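Long-range contacts in putative peptide ABC-transport system periplasmic peptide-binding protein (Campylobacter jejuni, PDB 4OEV), which binds nickel(II), here together with oxalate, outside the cytoplasm and probably delivers it to an ABC-type importer: residues Ala337-Pro342 with Ala366-Ser371; Ile8-Asn13 with Lys195-Pro200. One frame throughout, in Å; residues are numbered along the deposited sequence.

Contact 1 of 2, residues Ala337-Pro342 with Ala366-Ser371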
ATOM      1  N   ALA A 337       2.554 -18.156   0.171  1.00 31.40           N
ATOM      2  CA  ALA A 337       3.090 -17.069   0.999  1.00 31.12           C
ATOM      3  C   ALA A 337       4.417 -16.629   0.442  1.00 32.42           C
ATOM      4  O   ALA A 337       5.175 -17.449  -0.090  1.00 32.28           O
ATOM      5  CB  ALA A 337       3.268 -17.511   2.506  1.00 27.79           C
ATOM      6  N   MET A 338       4.696 -15.325   0.568  1.00 33.83           N
ATOM      7  CA  MET A 338       6.028 -14.807   0.290  1.00 29.87           C
ATOM      8  C   MET A 338       7.048 -15.432   1.245  1.00 31.73           C
ATOM      9  O   MET A 338       6.972 -15.166   2.442  1.00 31.75           O
ATOM     10  CB  MET A 338       6.044 -13.287   0.461  1.00 27.72           C
ATOM     11  CG  MET A 338       5.070 -12.517  -0.449  1.00 25.62           C
ATOM     12  SD  MET A 338       5.198 -10.809   0.020  1.00 31.34           S
ATOM     13  CE  MET A 338       4.104  -9.969  -1.152  1.00 28.61           C
ATOM     14  N   SER A 339       7.990 -16.231   0.734  1.00 32.49           N
ATOM     15  CA  SER A 339       8.915 -16.984   1.592  1.00 36.11           C
ATOM     16  C   SER A 339       9.930 -16.096   2.299  1.00 35.75           C
ATOM     17  O   SER A 339      10.517 -16.519   3.293  1.00 34.37           O
ATOM     18  CB  SER A 339       9.628 -18.083   0.794  1.00 39.78           C
ATOM     19  OG  SER A 339      10.373 -17.538  -0.275  1.00 39.51           O
ATOM     20  N   ASN A 340      10.143 -14.883   1.776  1.00 33.86           N
ATOM     21  CA  ASN A 340      11.054 -13.911   2.392  1.00 34.33           C
ATOM     22  C   ASN A 340      10.377 -13.141   3.526  1.00 34.53           C
ATOM     23  O   ASN A 340      11.006 -12.296   4.191  1.00 38.85           O
ATOM     24  CB  ASN A 340      11.553 -12.923   1.342  1.00 34.25           C
ATOM     25  CG  ASN A 340      10.389 -12.267   0.586  1.00 36.68           C
ATOM     26  OD1 ASN A 340       9.635 -12.939  -0.096  1.00 36.23           O
ATOM     27  ND2 ASN A 340      10.238 -10.972   0.728  1.00 37.30           N
ATOM     28  N   ASP A 341       9.083 -13.384   3.726  1.00 29.96           N
ATOM     29  CA  ASP A 341       8.351 -12.719   4.826  1.00 30.71           C
ATOM     30  C   ASP A 341       7.930 -13.739   5.906  1.00 30.03           C
ATOM     31  O   ASP A 341       6.956 -14.498   5.703  1.00 29.99           O
ATOM     32  CB  ASP A 341       7.137 -11.992   4.284  1.00 30.21           C
ATOM     33  CG  ASP A 341       6.452 -11.104   5.332  1.00 32.02           C
ATOM     34  OD1 ASP A 341       6.580 -11.396   6.547  1.00 35.65           O
ATOM     35  OD2 ASP A 341       5.793 -10.107   4.913  1.00 27.37           O
ATOM     36  N   PRO A 342       8.628 -13.715   7.062  1.00 34.60           N
ATOM     37  CA  PRO A 342       8.423 -14.771   8.051  1.00 33.73           C
ATOM     38  C   PRO A 342       7.033 -14.697   8.633  1.00 35.30           C
ATOM     39  O   PRO A 342       6.510 -15.758   8.997  1.00 32.80           O
ATOM     40  CB  PRO A 342       9.484 -14.504   9.122  1.00 32.68           C
ATOM     41  CG  PRO A 342       9.754 -12.977   9.048  1.00 29.23           C
ATOM     42  CD  PRO A 342       9.591 -12.683   7.531  1.00 33.84           C
ATOM     43  N   ALA A 366       5.528 -21.810  -0.223  1.00 34.43           N
ATOM     44  CA  ALA A 366       6.243 -20.561   0.116  1.00 36.88           C
ATOM     45  C   ALA A 366       7.312 -20.332  -0.941  1.00 37.69           C
ATOM     46  O   ALA A 366       8.167 -21.193  -1.122  1.00 37.16           O
ATOM     47  CB  ALA A 366       6.853 -20.668   1.547  1.00 30.73           C
ATOM     48  N   LYS A 367       7.220 -19.220  -1.676  1.00 41.57           N
ATOM     49  CA  LYS A 367       8.192 -18.868  -2.727  1.00 43.23           C
ATOM     50  C   LYS A 367       8.533 -17.366  -2.583  1.00 36.98           C
ATOM     51  O   LYS A 367       7.753 -16.617  -2.003  1.00 35.05           O
ATOM     52  CB  LYS A 367       7.615 -19.154  -4.123  1.00 45.27           C
ATOM     53  CG  LYS A 367       7.247 -20.631  -4.395  1.00 46.66           C
ATOM     54  CD  LYS A 367       8.457 -21.525  -4.557  1.00 51.09           C
ATOM     55  CE  LYS A 367       8.057 -22.981  -4.757  1.00 53.77           C
ATOM     56  NZ  LYS A 367       9.232 -23.912  -4.670  1.00 54.67           N
ATOM     57  N   PRO A 368       9.678 -16.921  -3.124  1.00 37.20           N
ATOM     58  CA  PRO A 368      10.109 -15.516  -2.948  1.00 37.78           C
ATOM     59  C   PRO A 368       9.157 -14.517  -3.587  1.00 38.31           C
ATOM     60  O   PRO A 368       8.753 -14.754  -4.717  1.00 38.93           O
ATOM     61  CB  PRO A 368      11.463 -15.469  -3.668  1.00 41.45           C
ATOM     62  CG  PRO A 368      11.922 -16.870  -3.712  1.00 42.31           C
ATOM     63  CD  PRO A 368      10.677 -17.704  -3.861  1.00 38.02           C
ATOM     64  N   ALA A 369       8.825 -13.428  -2.888  1.00 38.42           N
ATOM     65  CA  ALA A 369       8.026 -12.335  -3.445  1.00 39.24           C
ATOM     66  C   ALA A 369       8.512 -12.015  -4.840  1.00 36.42           C
ATOM     67  O   ALA A 369       9.703 -12.090  -5.102  1.00 37.19           O
ATOM     68  CB  ALA A 369       8.108 -11.076  -2.557  1.00 37.29           C
ATOM     69  N   GLY A 370       7.584 -11.759  -5.755  1.00 35.06           N
ATOM     70  CA  GLY A 370       7.967 -11.380  -7.113  1.00 37.78           C
ATOM     71  C   GLY A 370       8.371 -12.544  -8.019  1.00 39.23           C
ATOM     72  O   GLY A 370       8.680 -12.355  -9.198  1.00 41.86           O
ATOM     73  N   SER A 371       8.352 -13.767  -7.509  1.00 36.68           N
ATOM     74  CA  SER A 371       8.800 -14.890  -8.352  1.00 36.79           C
ATOM     75  C   SER A 371       7.627 -15.705  -8.962  1.00 41.60           C
ATOM     76  O   SER A 371       7.862 -16.598  -9.782  1.00 41.19           O
ATOM     77  CB  SER A 371       9.726 -15.823  -7.566  1.00 41.06           C
ATOM     78  OG  SER A 371       9.005 -16.598  -6.626  1.00 41.25           O
TER
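This is a parallel strand pairing at the end of a beta-alpha-beta unit. Strand 329-338 and strand 361-367 lie side by side, and helix 342-357 connects them. The unit belongs to a lobe of a solute-binding protein of family 5. The pairing is short: A337 bridges A366 and M338 bridges K367 before both chains leave the sheet. K367 N donates to A337 O at 3.1 Å, nearly along the C=O axis. S339 N then donates to K367 O at 2.8 Å, with the donor well above the carbonyl plane. K367 O also receives a CA-H contact from M338.

Beyond the strands, the side chains of S339 and N340 meet the 366-369 backbone, and N340 adds one more hydrogen bond. S339 has OG in the crowded position between its backbone N and carbonyl carbon (chi1 60°). This lays OG over the K367-P368 peptide, 3.0 Å from P368 N, which has no hydrogen to give. S339 CB rests against A366 CB at 3.9 Å. N340 takes the same crowded rotamer, and its amide turns toward the loop 368-371. Its ND2 bonds to F198 O, which helps fix which end is oxygen. M338 has CG anti to the carbonyl carbon and an extended chain, so its thioether runs past A369 CB to the bound oxalate. P368-S371 is a type II turn, and P368 O accepts from both S371 N and S371 OG. The last link is A369 N to N340 OD1, 2.9 Å long and almost straight at 171°.

Contact 2 of 2, residues Ile8-Asn13 with Lys195-Pro200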
ATOM      1  N   ILE A   8      22.165   4.961   5.202  1.00 49.09           N
ATOM      2  CA  ILE A   8      21.855   3.787   4.396  1.00 47.09           C
ATOM      3  C   ILE A   8      20.646   3.124   4.984  1.00 45.25           C
ATOM      4  O   ILE A   8      20.675   2.681   6.123  1.00 43.53           O
ATOM      5  CB  ILE A   8      23.007   2.790   4.329  1.00 45.47           C
ATOM      6  CG1 ILE A   8      24.299   3.505   3.939  1.00 46.54           C
ATOM      7  CG2 ILE A   8      22.648   1.624   3.402  1.00 43.72           C
ATOM      8  CD1 ILE A   8      25.407   2.610   3.587  1.00 47.33           C
ATOM      9  N   ILE A   9      19.563   3.087   4.217  1.00 46.19           N
ATOM     10  CA  ILE A   9      18.301   2.544   4.724  1.00 43.24           C
ATOM     11  C   ILE A   9      17.828   1.367   3.898  1.00 39.93           C
ATOM     12  O   ILE A   9      17.720   1.455   2.684  1.00 38.71           O
ATOM     13  CB  ILE A   9      17.182   3.592   4.718  1.00 45.35           C
ATOM     14  CG1 ILE A   9      17.609   4.879   5.431  1.00 47.20           C
ATOM     15  CG2 ILE A   9      15.877   3.025   5.273  1.00 44.66           C
ATOM     16  CD1 ILE A   9      16.524   5.918   5.390  1.00 46.44           C
ATOM     17  N   ALA A  10      17.523   0.268   4.583  1.00 39.50           N
ATOM     18  CA  ALA A  10      16.941  -0.884   3.929  1.00 39.84           C
ATOM     19  C   ALA A  10      15.461  -0.666   3.672  1.00 38.13           C
ATOM     20  O   ALA A  10      14.718  -0.197   4.544  1.00 33.52           O
ATOM     21  CB  ALA A  10      17.128  -2.166   4.805  1.00 42.52           C
ATOM     22  N   VAL A  11      15.024  -1.075   2.490  1.00 39.93           N
ATOM     23  CA  VAL A  11      13.604  -1.038   2.144  1.00 38.50           C
ATOM     24  C   VAL A  11      13.197  -2.351   1.475  1.00 34.42           C
ATOM     25  O   VAL A  11      13.904  -2.836   0.585  1.00 38.02           O
ATOM     26  CB  VAL A  11      13.289   0.155   1.230  1.00 37.69           C
ATOM     27  CG1 VAL A  11      11.849   0.053   0.728  1.00 37.78           C
ATOM     28  CG2 VAL A  11      13.473   1.453   2.023  1.00 33.78           C
ATOM     29  N   GLU A  12      12.075  -2.921   1.900  1.00 31.29           N
ATOM     30  CA  GLU A  12      11.657  -4.267   1.376  1.00 32.11           C
ATOM     31  C   GLU A  12      11.447  -4.324  -0.162  1.00 39.83           C
ATOM     32  O   GLU A  12      11.973  -5.232  -0.841  1.00 36.93           O
ATOM     33  CB  GLU A  12      10.405  -4.722   2.084  1.00 32.87           C
ATOM     34  CG  GLU A  12       9.920  -6.132   1.661  1.00 32.53           C
ATOM     35  CD  GLU A  12       8.575  -6.434   2.207  1.00 32.66           C
ATOM     36  OE1 GLU A  12       8.039  -5.546   2.900  1.00 30.24           O
ATOM     37  OE2 GLU A  12       8.036  -7.546   1.951  1.00 34.58           O
ATOM     38  N   ASN A  13      10.730  -3.323  -0.698  1.00 37.72           N
ATOM     39  CA  ASN A  13      10.320  -3.291  -2.098  1.00 37.73           C
ATOM     40  C   ASN A  13      11.059  -2.212  -2.868  1.00 37.87           C
ATOM     41  O   ASN A  13      11.453  -1.204  -2.290  1.00 34.46           O
ATOM     42  CB  ASN A  13       8.811  -3.044  -2.187  1.00 36.16           C
ATOM     43  CG  ASN A  13       8.025  -4.100  -1.468  1.00 35.64           C
ATOM     44  OD1 ASN A  13       7.918  -5.219  -1.955  1.00 35.22           O
ATOM     45  ND2 ASN A  13       7.472  -3.762  -0.297  1.00 30.88           N
ATOM     46  N   LYS A 195      18.713   0.630   0.118  1.00 46.60           N
ATOM     47  CA  LYS A 195      19.173  -0.696  -0.210  1.00 49.82           C
ATOM     48  C   LYS A 195      17.990  -1.659  -0.285  1.00 46.13           C
ATOM     49  O   LYS A 195      17.083  -1.648   0.567  1.00 42.45           O
ATOM     50  CB  LYS A 195      20.204  -1.148   0.832  1.00 52.73           C
ATOM     51  CG  LYS A 195      20.996  -2.351   0.436  1.00 54.05           C
ATOM     52  CD  LYS A 195      22.189  -2.567   1.388  1.00 52.29           C
ATOM     53  CE  LYS A 195      22.858  -3.863   1.036  1.00 52.37           C
ATOM     54  NZ  LYS A 195      24.085  -4.094   1.831  1.00 54.27           N
ATOM     55  N   HIS A 196      17.987  -2.478  -1.326  1.00 45.82           N
ATOM     56  CA  HIS A 196      16.888  -3.405  -1.532  1.00 43.77           C
ATOM     57  C   HIS A 196      17.080  -4.671  -0.726  1.00 44.23           C
ATOM     58  O   HIS A 196      17.840  -5.550  -1.131  1.00 47.58           O
ATOM     59  CB  HIS A 196      16.749  -3.778  -3.004  1.00 43.18           C
ATOM     60  CG  HIS A 196      15.644  -4.770  -3.266  1.00 43.30           C
ATOM     61  ND1 HIS A 196      15.795  -5.847  -4.112  1.00 46.34           N
ATOM     62  CD2 HIS A 196      14.371  -4.830  -2.802  1.00 44.43           C
ATOM     63  CE1 HIS A 196      14.666  -6.545  -4.141  1.00 47.89           C
ATOM     64  NE2 HIS A 196      13.782  -5.945  -3.359  1.00 46.37           N
ATOM     65  N   ILE A 197      16.380  -4.785   0.401  1.00 40.71           N
ATOM     66  CA  ILE A 197      16.483  -6.016   1.220  1.00 38.80           C
ATOM     67  C   ILE A 197      15.100  -6.510   1.576  1.00 38.86           C
ATOM     68  O   ILE A 197      14.460  -5.967   2.495  1.00 40.29           O
ATOM     69  CB  ILE A 197      17.323  -5.787   2.504  1.00 36.51           C
ATOM     70  CG1 ILE A 197      18.727  -5.316   2.141  1.00 42.00           C
ATOM     71  CG2 ILE A 197      17.378  -7.087   3.353  1.00 36.07           C
ATOM     72  CD1 ILE A 197      19.615  -4.978   3.370  1.00 40.78           C
ATOM     73  N   PHE A 198      14.628  -7.542   0.861  1.00 36.99           N
ATOM     74  CA  PHE A 198      13.235  -7.954   1.017  1.00 35.88           C
ATOM     75  C   PHE A 198      13.044  -9.058   2.070  1.00 35.43           C
ATOM     76  O   PHE A 198      11.919  -9.518   2.282  1.00 37.66           O
ATOM     77  CB  PHE A 198      12.640  -8.359  -0.356  1.00 46.05           C
ATOM     78  CG  PHE A 198      13.021  -9.762  -0.876  1.00 49.55           C
ATOM     79  CD1 PHE A 198      14.139 -10.463  -0.420  1.00 49.88           C
ATOM     80  CD2 PHE A 198      12.227 -10.368  -1.869  1.00 49.87           C
ATOM     81  CE1 PHE A 198      14.457 -11.729  -0.923  1.00 49.22           C
ATOM     82  CE2 PHE A 198      12.539 -11.633  -2.378  1.00 48.66           C
ATOM     83  CZ  PHE A 198      13.660 -12.321  -1.895  1.00 48.64           C
ATOM     84  N   ASP A 199      14.131  -9.467   2.720  1.00 36.06           N
ATOM     85  CA  ASP A 199      14.088 -10.489   3.779  1.00 37.73           C
ATOM     86  C   ASP A 199      14.653  -9.873   5.063  1.00 36.09           C
ATOM     87  O   ASP A 199      15.809  -9.494   5.080  1.00 35.77           O
ATOM     88  CB  ASP A 199      14.889 -11.722   3.356  1.00 40.33           C
ATOM     89  CG  ASP A 199      14.830 -12.869   4.375  1.00 43.85           C
ATOM     90  OD1 ASP A 199      14.857 -14.034   3.928  1.00 42.85           O
ATOM     91  OD2 ASP A 199      14.751 -12.623   5.606  1.00 44.70           O
ATOM     92  N   PRO A 200      13.814  -9.722   6.110  1.00 33.57           N
ATOM     93  CA  PRO A 200      14.174  -9.043   7.366  1.00 33.62           C
ATOM     94  C   PRO A 200      15.274  -9.770   8.172  1.00 38.94           C
ATOM     95  O   PRO A 200      15.963  -9.137   9.008  1.00 36.96           O
ATOM     96  CB  PRO A 200      12.859  -9.043   8.162  1.00 32.76           C
ATOM     97  CG  PRO A 200      12.080 -10.304   7.607  1.00 31.58           C
ATOM     98  CD  PRO A 200      12.453 -10.319   6.152  1.00 34.63           C
TER
HETATM   99  O   HOH W   1       9.429  -9.142   4.109  1.00 35.96           O
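The H196 imidazole meets the 8-13 segment at its edge. E12 O lies near the ring plane, 3.1 Å from H196 CD2, and V11 O is also at the edge. H196 CG is anti to the backbone N (chi1 178°), which swings the ring along the chain toward E12. On its other side H196 ND1 bonds to G171 O, so this nitrogen probably carries the proton. The second ring, F198, leads away from the contact. Its CB does the touching, 3.2 Å from E12 O.

Behind these groups two parallel strands pair, 6-11 with 191-196, in a four-stranded mixed sheet. K195 N donates to I9 O, and K195 O accepts from V11 N at 2.9 Å, nearly along the C=O axis. I197 N then reaches V11 O at 3.2 Å, with its donor above the carbonyl plane. A10 and K195 share one face of the sheet, V11 and H196 the other. A10 CB packs on I197 CD1 at 4.0 Å, and the I197 side chain also rests on helix 200-208. The extended K195 chain ends in a salt bridge with E206 of that helix.

E12 CG is anti to the backbone N (chi1 -177°), and the chain is extended beyond it. CG thus passes over F198 CA, and the carboxylate projects beyond the strand ends. A water donates to F198 O and, weakly, to E12 OE2. E12 OE1 bonds to ND1 of H481, a nickel ligand. E12 is thus a second-shell residue: the bond probably helps to orient the H481 ring, and the carboxylate would probably make that imidazole a stronger donor to the metal.

Both contacts are parallel strand pairings at strand ends, and each places a side chain near the nickel-oxalate site. The centres of contacts 1 and 2 lie about 14 Å apart, and they touch directly. N340 ND2 of contact 1 is 2.7 Å from F198 O of contact 2, a probable hydrogen bond. At a second point P342 CD packs on P200 CG at 3.4 Å. The two serve the site differently. At its nearest approach the M338 side chain of contact 1 is about 4 Å from the oxalate and about 5 Å from the nickel, and M338 belongs to the oxalate pocket. Contact 2 brings the nearest atoms of the N13 side chain to about 5 Å from the nickel, and N13 also touches H481.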